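M32 carboxypeptidase (Chitinophagaceae bacterium, PDB 7A03) probably removes amino acids one at a time from the C-terminal end of peptides, as a metal-dependent carboxypeptidase of the M32 family. Local coordinates at residues Q19-V24 / H59-A64; A135-V140 / S378-N383; R309-W314 / S333-Y338. All coordinates share one frame; numbering follows the deposited sequence.

The three contacts lie far from the centre of this largely helical chain and share no helix. Interaction 1 is a surface contact between helices 9-37 and 44-62, whereas interactions 2 and 3 are partly buried; interactions 1 and 3 sit on opposite sides of the chain's centre. No direct hydrogen bond crosses any of them. Interaction 1 is purely aliphatic apart from one ring edge. Interaction 2 sets a turn against helix 129-150, its salt bridge joining a turn lysine to a glutamate elsewhere on that helix. Interaction 3, between two helix beginnings, has the most buried area, the aromatic stacking and a bridging water. Interactions 1 and 2, the nearest pair, stay about 17 Å apart at nearest atoms.

Interaction 1 of 3, residues Q19-V24 / H59-A64; sequences QKIADV and HELFTA
Leu61 is the bump that helix 44-62 presents to helix 9-37, and the hollow that receives it is shaped by Lys20, Ile21 and Val24 on neighbouring turns. Its CG stands anti to the carbonyl carbon (chi1 -67°), which sends the branch out between the two helices. Ile21 comes in alongside from the other helix, the two side chains sliding past each other in opposite directions, so that Ile21 CG1 settles 3.5 Å from Leu61 CB. Beyond it, the forked end of Leu61 is covered from one side by the extended chain of Lys20, which crosses it at about a right angle with CE 3.9 Å from Leu61 CD1. On the next turn Val24 closes the hollow more loosely, CG2 lying 4.3 Å from Leu61 CD1.

Ile21 is a bump in its own right. Ile21 CD1 pushes into the notch between the backbone and ring of Phe62, 3.9 Å from Phe62 CD1 and in the plane of the ring, so it meets the edge. The ring itself reaches on to helix 82-100, where it touches Asp94, Tyr95 and Asn98.

At the C-terminal turn of helix 44-62, His59 O accepts from both Thr63 N (3.0 Å) and Thr63 OG1 (2.9 Å), the hydroxyl lying above the carbonyl plane, while Thr63 CG2 covers one face of the His59 ring. On the other helix, Asp23 OD1 turns to Tyr283 OH. Two consecutive helices running antiparallel with interdigitating aliphatic side chains make this contact typical of an alpha-helical hairpin.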
loop_
_atom_site.group_PDB
_atom_site.type_symbol
_atom_site.label_atom_id
_atom_site.label_comp_id
_atom_site.label_asym_id
_atom_site.label_seq_id
_atom_site.Cartn_x
_atom_site.Cartn_y
_atom_site.Cartn_z
ATOM N N GLN A 19 16.142 19.574 -0.345
ATOM C CA GLN A 19 17.020 18.477 -0.715
ATOM C C GLN A 19 17.883 18.041 0.460
ATOM O O GLN A 19 18.153 16.849 0.611
ATOM C CB GLN A 19 17.793 18.840 -1.981
ATOM C CG GLN A 19 16.810 18.931 -3.158
ATOM C CD GLN A 19 17.470 19.102 -4.502
ATOM O OE1 GLN A 19 18.565 19.653 -4.612
ATOM N NE2 GLN A 19 16.789 18.637 -5.551
ATOM N N LYS A 20 18.249 18.977 1.344
ATOM C CA LYS A 20 18.941 18.600 2.579
ATOM C C LYS A 20 18.050 17.723 3.461
ATOM O O LYS A 20 18.476 16.664 3.963
ATOM C CB LYS A 20 19.356 19.877 3.316
ATOM C CG LYS A 20 19.994 19.663 4.681
ATOM C CD LYS A 20 20.404 21.006 5.261
ATOM C CE LYS A 20 20.824 20.871 6.709
ATOM N NZ LYS A 20 21.159 22.206 7.286
ATOM N N ILE A 21 16.783 18.137 3.628
ATOM C CA ILE A 21 15.838 17.323 4.391
ATOM C C ILE A 21 15.717 15.934 3.777
ATOM O O ILE A 21 15.700 14.917 4.482
ATOM C CB ILE A 21 14.471 18.025 4.461
ATOM C CG1 ILE A 21 14.550 19.284 5.327
ATOM C CG2 ILE A 21 13.395 17.078 4.995
ATOM C CD1 ILE A 21 13.422 20.250 5.043
ATOM N N ALA A 22 15.607 15.874 2.450
ATOM C CA ALA A 22 15.472 14.588 1.778
ATOM C C ALA A 22 16.713 13.725 1.974
ATOM O O ALA A 22 16.608 12.502 2.097
ATOM C CB ALA A 22 15.188 14.795 0.287
ATOM N N ASP A 23 17.901 14.339 1.983
ATOM C CA ASP A 23 19.119 13.578 2.252
ATOM C C ASP A 23 19.051 12.909 3.614
ATOM O O ASP A 23 19.405 11.728 3.756
ATOM C CB ASP A 23 20.345 14.493 2.201
ATOM C CG ASP A 23 20.708 14.914 0.806
ATOM O OD1 ASP A 23 20.217 14.284 -0.162
ATOM O OD2 ASP A 23 21.492 15.870 0.658
ATOM N N VAL A 24 18.613 13.655 4.634
ATOM C CA VAL A 24 18.466 13.047 5.958
ATOM C C VAL A 24 17.428 11.928 5.939
ATOM O O VAL A 24 17.634 10.856 6.525
ATOM C CB VAL A 24 18.137 14.104 7.026
ATOM C CG1 VAL A 24 18.061 13.440 8.390
ATOM C CG2 VAL A 24 19.196 15.210 7.033
ATOM N N HIS A 59 12.998 16.497 11.398
ATOM C CA HIS A 59 11.804 17.221 11.789
ATOM C C HIS A 59 12.159 18.659 12.115
ATOM O O HIS A 59 11.443 19.597 11.716
ATOM C CB HIS A 59 11.154 16.517 12.979
ATOM C CG HIS A 59 9.908 17.185 13.469
ATOM N ND1 HIS A 59 8.663 16.924 12.940
ATOM C CD2 HIS A 59 9.721 18.119 14.433
ATOM C CE1 HIS A 59 7.760 17.663 13.562
ATOM N NE2 HIS A 59 8.375 18.395 14.471
ATOM N N GLU A 60 13.302 18.856 12.793
ATOM C CA GLU A 60 13.754 20.212 13.072
ATOM C C GLU A 60 13.904 20.988 11.775
ATOM O O GLU A 60 13.480 22.149 11.679
ATOM C CB GLU A 60 15.088 20.183 13.824
ATOM C CG GLU A 60 14.996 19.666 15.251
ATOM C CD GLU A 60 16.359 19.378 15.882
ATOM O OE1 GLU A 60 17.399 19.413 15.175
ATOM O OE2 GLU A 60 16.390 19.120 17.102
ATOM N N LEU A 61 14.453 20.339 10.744
ATOM C CA LEU A 61 14.661 21.057 9.497
ATOM C C LEU A 61 13.328 21.386 8.839
ATOM O O LEU A 61 13.135 22.498 8.330
ATOM C CB LEU A 61 15.578 20.253 8.577
ATOM C CG LEU A 61 17.011 20.129 9.108
ATOM C CD1 LEU A 61 17.778 19.062 8.334
ATOM C CD2 LEU A 61 17.694 21.495 9.015
ATOM N N PHE A 62 12.372 20.460 8.896
ATOM C CA PHE A 62 11.149 20.728 8.159
ATOM C C PHE A 62 10.192 21.649 8.900
ATOM O O PHE A 62 9.217 22.115 8.299
ATOM C CB PHE A 62 10.445 19.441 7.742
ATOM C CG PHE A 62 9.309 19.688 6.825
ATOM C CD1 PHE A 62 9.529 20.292 5.597
ATOM C CD2 PHE A 62 8.016 19.385 7.203
ATOM C CE1 PHE A 62 8.472 20.543 4.738
ATOM C CE2 PHE A 62 6.959 19.640 6.357
ATOM C CZ PHE A 62 7.189 20.219 5.124
ATOM N N THR A 63 10.450 21.942 10.170
ATOM C CA THR A 63 9.640 22.892 10.923
ATOM C C THR A 63 10.347 24.226 11.100
ATOM O O THR A 63 9.832 25.100 11.806
ATOM C CB THR A 63 9.253 22.314 12.291
ATOM O OG1 THR A 63 10.443 21.969 13.024
ATOM C CG2 THR A 63 8.357 21.096 12.135
ATOM N N ALA A 64 11.500 24.410 10.460
ATOM C CA ALA A 64 12.316 25.592 10.686
ATOM C C ALA A 64 11.567 26.848 10.248
ATOM O O ALA A 64 10.960 26.866 9.175
ATOM C CB ALA A 64 13.619 25.494 9.894
#

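Interaction 2 of 3, residues A135-V140 / S378-N383; sequences ALARMV and STKDLN
A type II beta turn, Thr379 to Leu382, leads into helix 382-394 and rests against one side of helix 129-150. The apolar contact has two parts, a leucine pair and a methyl pair. Leu136 and Leu382 cross at about a right angle and meet tip to tip, CD2 to CD2 at 3.7 Å; both have CG anti to the backbone N and both also touch Tyr129. The Thr379 hydroxyl lies beside this pair, OG1 3.8 Å from Leu136 CD2.

Polar bonds tie the turn to residues one and two turns earlier in the same helix. Lys380 starts away from the helix, but bends at chi2 and chi4 to bring NZ back over Ala137 CB and into a salt bridge with Glu133, whose OE2 also has a weak hydrogen bond with Thr379 OG1. Thr379 O is hydrogen-bonded to Tyr129 OH.

Within the turn, Leu382 N gives only a weak bond to Thr379 O (3.3 Å), and Asp381 takes a left-handed backbone conformation (phi 60°). Just before the turn, Ser378 OG accepts from Lys380 N at 2.7 Å, an ST turn.

The tightest packing is the methyl pair: with Thr379 OG1 anti to the backbone N (chi1 176°), Thr379 CG2 is pressed to 3.4 Å from Ala137 CB.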
loop_
_atom_site.group_PDB
_atom_site.type_symbol
_atom_site.label_atom_id
_atom_site.label_comp_id
_atom_site.label_asym_id
_atom_site.label_seq_id
_atom_site.Cartn_x
_atom_site.Cartn_y
_atom_site.Cartn_z
ATOM N N ALA A 135 -4.971 0.971 26.340
ATOM C CA ALA A 135 -4.109 1.725 25.432
ATOM C C ALA A 135 -4.869 2.150 24.180
ATOM O O ALA A 135 -4.723 3.287 23.709
ATOM C CB ALA A 135 -2.866 0.914 25.067
ATOM N N LEU A 136 -5.710 1.260 23.642
ATOM C CA LEU A 136 -6.480 1.612 22.452
ATOM C C LEU A 136 -7.513 2.692 22.758
ATOM O O LEU A 136 -7.770 3.567 21.925
ATOM C CB LEU A 136 -7.143 0.372 21.848
ATOM C CG LEU A 136 -7.838 0.635 20.507
ATOM C CD1 LEU A 136 -6.816 1.039 19.447
ATOM C CD2 LEU A 136 -8.663 -0.568 20.042
ATOM N N ALA A 137 -8.115 2.650 23.947
ATOM C CA ALA A 137 -9.059 3.694 24.335
ATOM C C ALA A 137 -8.373 5.054 24.411
ATOM O O ALA A 137 -8.911 6.061 23.928
ATOM C CB ALA A 137 -9.683 3.342 25.685
ATOM N N ARG A 138 -7.181 5.093 25.015
ATOM C CA ARG A 138 -6.390 6.324 25.058
ATOM C C ARG A 138 -6.059 6.822 23.648
ATOM O O ARG A 138 -6.233 8.012 23.333
ATOM C CB ARG A 138 -5.120 6.072 25.875
ATOM C CG ARG A 138 -4.120 7.220 25.917
ATOM C CD ARG A 138 -4.741 8.509 26.408
ATOM N NE ARG A 138 -3.708 9.493 26.729
ATOM C CZ ARG A 138 -3.950 10.759 27.054
ATOM N NH1 ARG A 138 -5.195 11.210 27.101
ATOM N NH2 ARG A 138 -2.941 11.577 27.326
ATOM N N MET A 139 -5.592 5.912 22.785
ATOM C CA MET A 139 -5.280 6.260 21.400
ATOM C C MET A 139 -6.484 6.874 20.697
ATOM O O MET A 139 -6.368 7.908 20.028
ATOM C CB MET A 139 -4.813 5.016 20.645
ATOM C CG MET A 139 -4.462 5.273 19.176
ATOM S SD MET A 139 -3.074 6.418 18.990
ATOM C CE MET A 139 -1.724 5.367 19.489
ATOM N N VAL A 140 -7.656 6.250 20.840
ATOM C CA VAL A 140 -8.852 6.731 20.158
ATOM C C VAL A 140 -9.243 8.119 20.659
ATOM O O VAL A 140 -9.627 8.992 19.869
ATOM C CB VAL A 140 -10.000 5.709 20.299
ATOM C CG1 VAL A 140 -11.336 6.313 19.855
ATOM C CG2 VAL A 140 -9.688 4.465 19.490
ATOM N N SER A 378 -17.639 2.043 20.650
ATOM C CA SER A 378 -16.701 2.150 21.755
ATOM C C SER A 378 -15.622 1.080 21.637
ATOM O O SER A 378 -15.794 0.054 20.976
ATOM C CB SER A 378 -17.429 2.014 23.098
ATOM O OG SER A 378 -16.592 1.394 24.059
ATOM N N THR A 379 -14.492 1.337 22.291
ATOM C CA THR A 379 -13.427 0.350 22.384
ATOM C C THR A 379 -13.730 -0.746 23.397
ATOM O O THR A 379 -13.048 -1.776 23.397
ATOM C CB THR A 379 -12.113 1.043 22.744
ATOM O OG1 THR A 379 -11.089 0.065 22.938
ATOM C CG2 THR A 379 -12.279 1.831 24.009
ATOM N N LYS A 380 -14.720 -0.545 24.265
ATOM C CA LYS A 380 -15.120 -1.587 25.201
ATOM C C LYS A 380 -15.727 -2.743 24.411
ATOM O O LYS A 380 -16.664 -2.540 23.631
ATOM C CB LYS A 380 -16.138 -1.025 26.196
ATOM C CG LYS A 380 -15.599 0.045 27.161
ATOM C CD LYS A 380 -14.126 -0.163 27.484
ATOM C CE LYS A 380 -13.634 0.761 28.600
ATOM N NZ LYS A 380 -12.737 1.833 28.057
ATOM N N ASP A 381 -15.178 -3.945 24.593
ATOM C CA ASP A 381 -15.667 -5.139 23.898
ATOM C C ASP A 381 -15.558 -4.994 22.380
ATOM O O ASP A 381 -16.436 -5.422 21.626
ATOM C CB ASP A 381 -17.091 -5.506 24.324
ATOM C CG ASP A 381 -17.120 -6.459 25.502
ATOM O OD1 ASP A 381 -16.988 -7.681 25.281
ATOM O OD2 ASP A 381 -17.278 -5.987 26.647
ATOM N N LEU A 382 -14.474 -4.370 21.924
ATOM C CA LEU A 382 -14.281 -4.239 20.485
ATOM C C LEU A 382 -14.059 -5.594 19.826
ATOM O O LEU A 382 -14.358 -5.759 18.637
ATOM C CB LEU A 382 -13.122 -3.288 20.200
ATOM C CG LEU A 382 -12.975 -2.824 18.750
ATOM C CD1 LEU A 382 -14.195 -2.028 18.325
ATOM C CD2 LEU A 382 -11.718 -2.009 18.581
ATOM N N ASN A 383 -13.536 -6.571 20.572
ATOM C CA ASN A 383 -13.348 -7.902 20.003
ATOM C C ASN A 383 -14.680 -8.513 19.582
ATOM O O ASN A 383 -14.773 -9.135 18.519
ATOM C CB ASN A 383 -12.605 -8.804 20.988
ATOM C CG ASN A 383 -13.315 -8.916 22.318
ATOM O OD1 ASN A 383 -13.908 -7.954 22.800
ATOM N ND2 ASN A 383 -13.266 -10.101 22.917
#

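Interaction 3 of 3, residues R309-W314 / S333-Y338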
loop_
_atom_site.group_PDB
_atom_site.type_symbol
_atom_site.label_atom_id
_atom_site.label_comp_id
_atom_site.label_asym_id
_atom_site.label_seq_id
_atom_site.Cartn_x
_atom_site.Cartn_y
_atom_site.Cartn_z
ATOM N N ARG A 309 -1.836 -12.323 -12.232
ATOM C CA ARG A 309 -2.725 -13.459 -12.023
ATOM C C ARG A 309 -3.594 -13.740 -13.243
ATOM O O ARG A 309 -4.519 -14.562 -13.173
ATOM C CB ARG A 309 -3.573 -13.250 -10.762
ATOM C CG ARG A 309 -2.737 -13.192 -9.475
ATOM C CD ARG A 309 -3.605 -13.191 -8.195
ATOM N NE ARG A 309 -2.761 -12.828 -7.057
ATOM C CZ ARG A 309 -2.055 -13.689 -6.314
ATOM N NH1 ARG A 309 -2.131 -15.000 -6.527
ATOM N NH2 ARG A 309 -1.288 -13.229 -5.336
ATOM N N SER A 310 -3.309 -13.077 -14.358
ATOM C CA SER A 310 -4.143 -13.163 -15.547
ATOM C C SER A 310 -3.726 -14.331 -16.430
ATOM O O SER A 310 -2.571 -14.774 -16.414
ATOM C CB SER A 310 -4.059 -11.865 -16.345
ATOM O OG SER A 310 -2.843 -11.791 -17.068
ATOM N N LEU A 311 -4.699 -14.844 -17.185
ATOM C CA LEU A 311 -4.419 -15.952 -18.088
ATOM C C LEU A 311 -3.405 -15.546 -19.150
ATOM O O LEU A 311 -2.495 -16.321 -19.473
ATOM C CB LEU A 311 -5.718 -16.445 -18.730
ATOM C CG LEU A 311 -5.551 -17.644 -19.662
ATOM C CD1 LEU A 311 -5.024 -18.840 -18.907
ATOM C CD2 LEU A 311 -6.884 -17.974 -20.308
ATOM N N ASN A 312 -3.525 -14.323 -19.682
ATOM C CA ASN A 312 -2.601 -13.860 -20.718
ATOM C C ASN A 312 -1.159 -13.868 -20.235
ATOM O O ASN A 312 -0.260 -14.287 -20.966
ATOM C CB ASN A 312 -2.983 -12.461 -21.189
ATOM C CG ASN A 312 -4.087 -12.475 -22.206
ATOM O OD1 ASN A 312 -4.348 -13.492 -22.849
ATOM N ND2 ASN A 312 -4.761 -11.343 -22.352
ATOM N N PHE A 313 -0.911 -13.398 -19.010
ATOM C CA PHE A 313 0.444 -13.445 -18.452
ATOM C C PHE A 313 0.966 -14.881 -18.419
ATOM O O PHE A 313 2.113 -15.169 -18.808
ATOM C CB PHE A 313 0.398 -12.860 -17.035
ATOM C CG PHE A 313 1.740 -12.723 -16.352
ATOM C CD1 PHE A 313 2.605 -11.700 -16.690
ATOM C CD2 PHE A 313 2.100 -13.600 -15.340
ATOM C CE1 PHE A 313 3.839 -11.548 -16.025
ATOM C CE2 PHE A 313 3.323 -13.479 -14.686
ATOM C CZ PHE A 313 4.199 -12.448 -15.032
ATOM N N TRP A 314 0.122 -15.804 -17.960
ATOM C CA TRP A 314 0.537 -17.184 -17.792
ATOM C C TRP A 314 0.621 -17.969 -19.102
ATOM O O TRP A 314 1.324 -18.975 -19.132
ATOM C CB TRP A 314 -0.249 -17.867 -16.658
ATOM C CG TRP A 314 0.200 -17.288 -15.363
ATOM C CD1 TRP A 314 -0.432 -16.332 -14.602
ATOM C CD2 TRP A 314 1.454 -17.534 -14.731
ATOM N NE1 TRP A 314 0.343 -16.003 -13.512
ATOM C CE2 TRP A 314 1.502 -16.734 -13.562
ATOM C CE3 TRP A 314 2.534 -18.373 -15.020
ATOM C CZ2 TRP A 314 2.599 -16.735 -12.701
ATOM C CZ3 TRP A 314 3.615 -18.386 -14.158
ATOM C CH2 TRP A 314 3.644 -17.576 -13.010
ATOM N N SER A 333 -1.895 -28.582 -15.721
ATOM C CA SER A 333 -2.162 -27.824 -16.942
ATOM C C SER A 333 -2.178 -26.330 -16.665
ATOM O O SER A 333 -2.284 -25.884 -15.523
ATOM C CB SER A 333 -3.532 -28.161 -17.542
ATOM O OG SER A 333 -4.598 -27.781 -16.681
ATOM N N LEU A 334 -2.102 -25.549 -17.745
ATOM C CA LEU A 334 -2.175 -24.099 -17.599
ATOM C C LEU A 334 -3.455 -23.680 -16.881
ATOM O O LEU A 334 -3.414 -22.841 -15.972
ATOM C CB LEU A 334 -2.062 -23.416 -18.966
ATOM C CG LEU A 334 -2.429 -21.932 -19.061
ATOM C CD1 LEU A 334 -1.505 -21.089 -18.228
ATOM C CD2 LEU A 334 -2.448 -21.456 -20.537
ATOM N N GLN A 335 -4.592 -24.270 -17.263
ATOM C CA GLN A 335 -5.870 -23.935 -16.636
ATOM C C GLN A 335 -5.892 -24.294 -15.155
ATOM O O GLN A 335 -6.391 -23.515 -14.330
ATOM C CB GLN A 335 -7.017 -24.636 -17.371
ATOM C CG GLN A 335 -7.633 -23.804 -18.470
ATOM C CD GLN A 335 -8.196 -22.496 -17.951
ATOM O OE1 GLN A 335 -8.756 -22.438 -16.860
ATOM N NE2 GLN A 335 -8.025 -21.434 -18.722
ATOM N N GLU A 336 -5.363 -25.469 -14.792
ATOM C CA GLU A 336 -5.311 -25.837 -13.376
ATOM C C GLU A 336 -4.472 -24.847 -12.579
ATOM O O GLU A 336 -4.859 -24.435 -11.475
ATOM C CB GLU A 336 -4.762 -27.252 -13.216
ATOM C CG GLU A 336 -5.694 -28.301 -13.776
ATOM C CD GLU A 336 -5.094 -29.693 -13.770
ATOM O OE1 GLU A 336 -3.928 -29.839 -14.187
ATOM O OE2 GLU A 336 -5.790 -30.642 -13.354
ATOM N N PHE A 337 -3.318 -24.461 -13.127
ATOM C CA PHE A 337 -2.450 -23.513 -12.446
ATOM C C PHE A 337 -3.133 -22.154 -12.300
ATOM O O PHE A 337 -3.097 -21.539 -11.224
ATOM C CB PHE A 337 -1.131 -23.401 -13.211
ATOM C CG PHE A 337 -0.129 -22.517 -12.536
ATOM C CD1 PHE A 337 0.692 -23.012 -11.531
ATOM C CD2 PHE A 337 -0.008 -21.190 -12.908
ATOM C CE1 PHE A 337 1.614 -22.193 -10.902
ATOM C CE2 PHE A 337 0.907 -20.374 -12.278
ATOM C CZ PHE A 337 1.713 -20.878 -11.286
ATOM N N TYR A 338 -3.789 -21.688 -13.368
ATOM C CA TYR A 338 -4.481 -20.396 -13.360
ATOM C C TYR A 338 -5.587 -20.372 -12.308
ATOM O O TYR A 338 -5.710 -19.414 -11.518
ATOM C CB TYR A 338 -5.036 -20.157 -14.766
ATOM C CG TYR A 338 -5.989 -19.001 -14.924
ATOM C CD1 TYR A 338 -5.585 -17.691 -14.677
ATOM C CD2 TYR A 338 -7.288 -19.218 -15.338
ATOM C CE1 TYR A 338 -6.462 -16.637 -14.832
ATOM C CE2 TYR A 338 -8.168 -18.169 -15.497
ATOM C CZ TYR A 338 -7.752 -16.884 -15.240
ATOM O OH TYR A 338 -8.638 -15.839 -15.404
HETATM O O HOH W 1 -7.387 -13.617 -16.633
#
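Glu336 OE1 has two firm partners: Ser333 N, bonded at 2.8 Å along an almost straight line (174°) to the anti lone pair, and Arg198 NH1 in a salt bridge. Ser333 OG is a possible third, weak and not settled. The nearby positive charge would probably keep the carboxylate ionised. In return Glu336 N bonds to Ser333 OG at 3.1 Å, completing a capping box at the start of helix 334-341. Helix 311-324 begins with a simpler cap, Phe313 N to Ser310 OG at 3.2 Å; that hydroxyl is also hydrogen-bonded to Val307 O.

Between these two helix beginnings the Phe337 ring turns its edge to the six-membered ring of Trp314 in a T-shaped stack, planes at 62° and centroids 4.9 Å apart. Phe337 CE2 stands over one face of the indole, and Phe313 CD2 over the opposite face, so Trp314 is sandwiched. Leu334, with CG anti to the backbone N, brings CD1 against the base of the Trp314 side chain, 3.8 Å from Trp314 CB and beside the Trp314 carbonyl oxygen.

As in other M32 peptidases, an HExxH sequence (His267, Glu268, His271) lies on a helix, here 258-277 and with no metal bound to it, and the Arg309 side chain leads away from the contact toward that helix, making a cation-pi contact with Trp263, a salt bridge to Glu304 and a hydrogen bond to Asn305.

Leu311 CB sits over the face of Tyr338 in a CH-pi contact, 16° off the ring normal, while Arg309 O lies at the ring's edge, 3.3 Å from Tyr338 CE1. One water joins the pair, accepting from Leu311 N at 3.0 Å and lying 2.8 Å from Tyr338 OH.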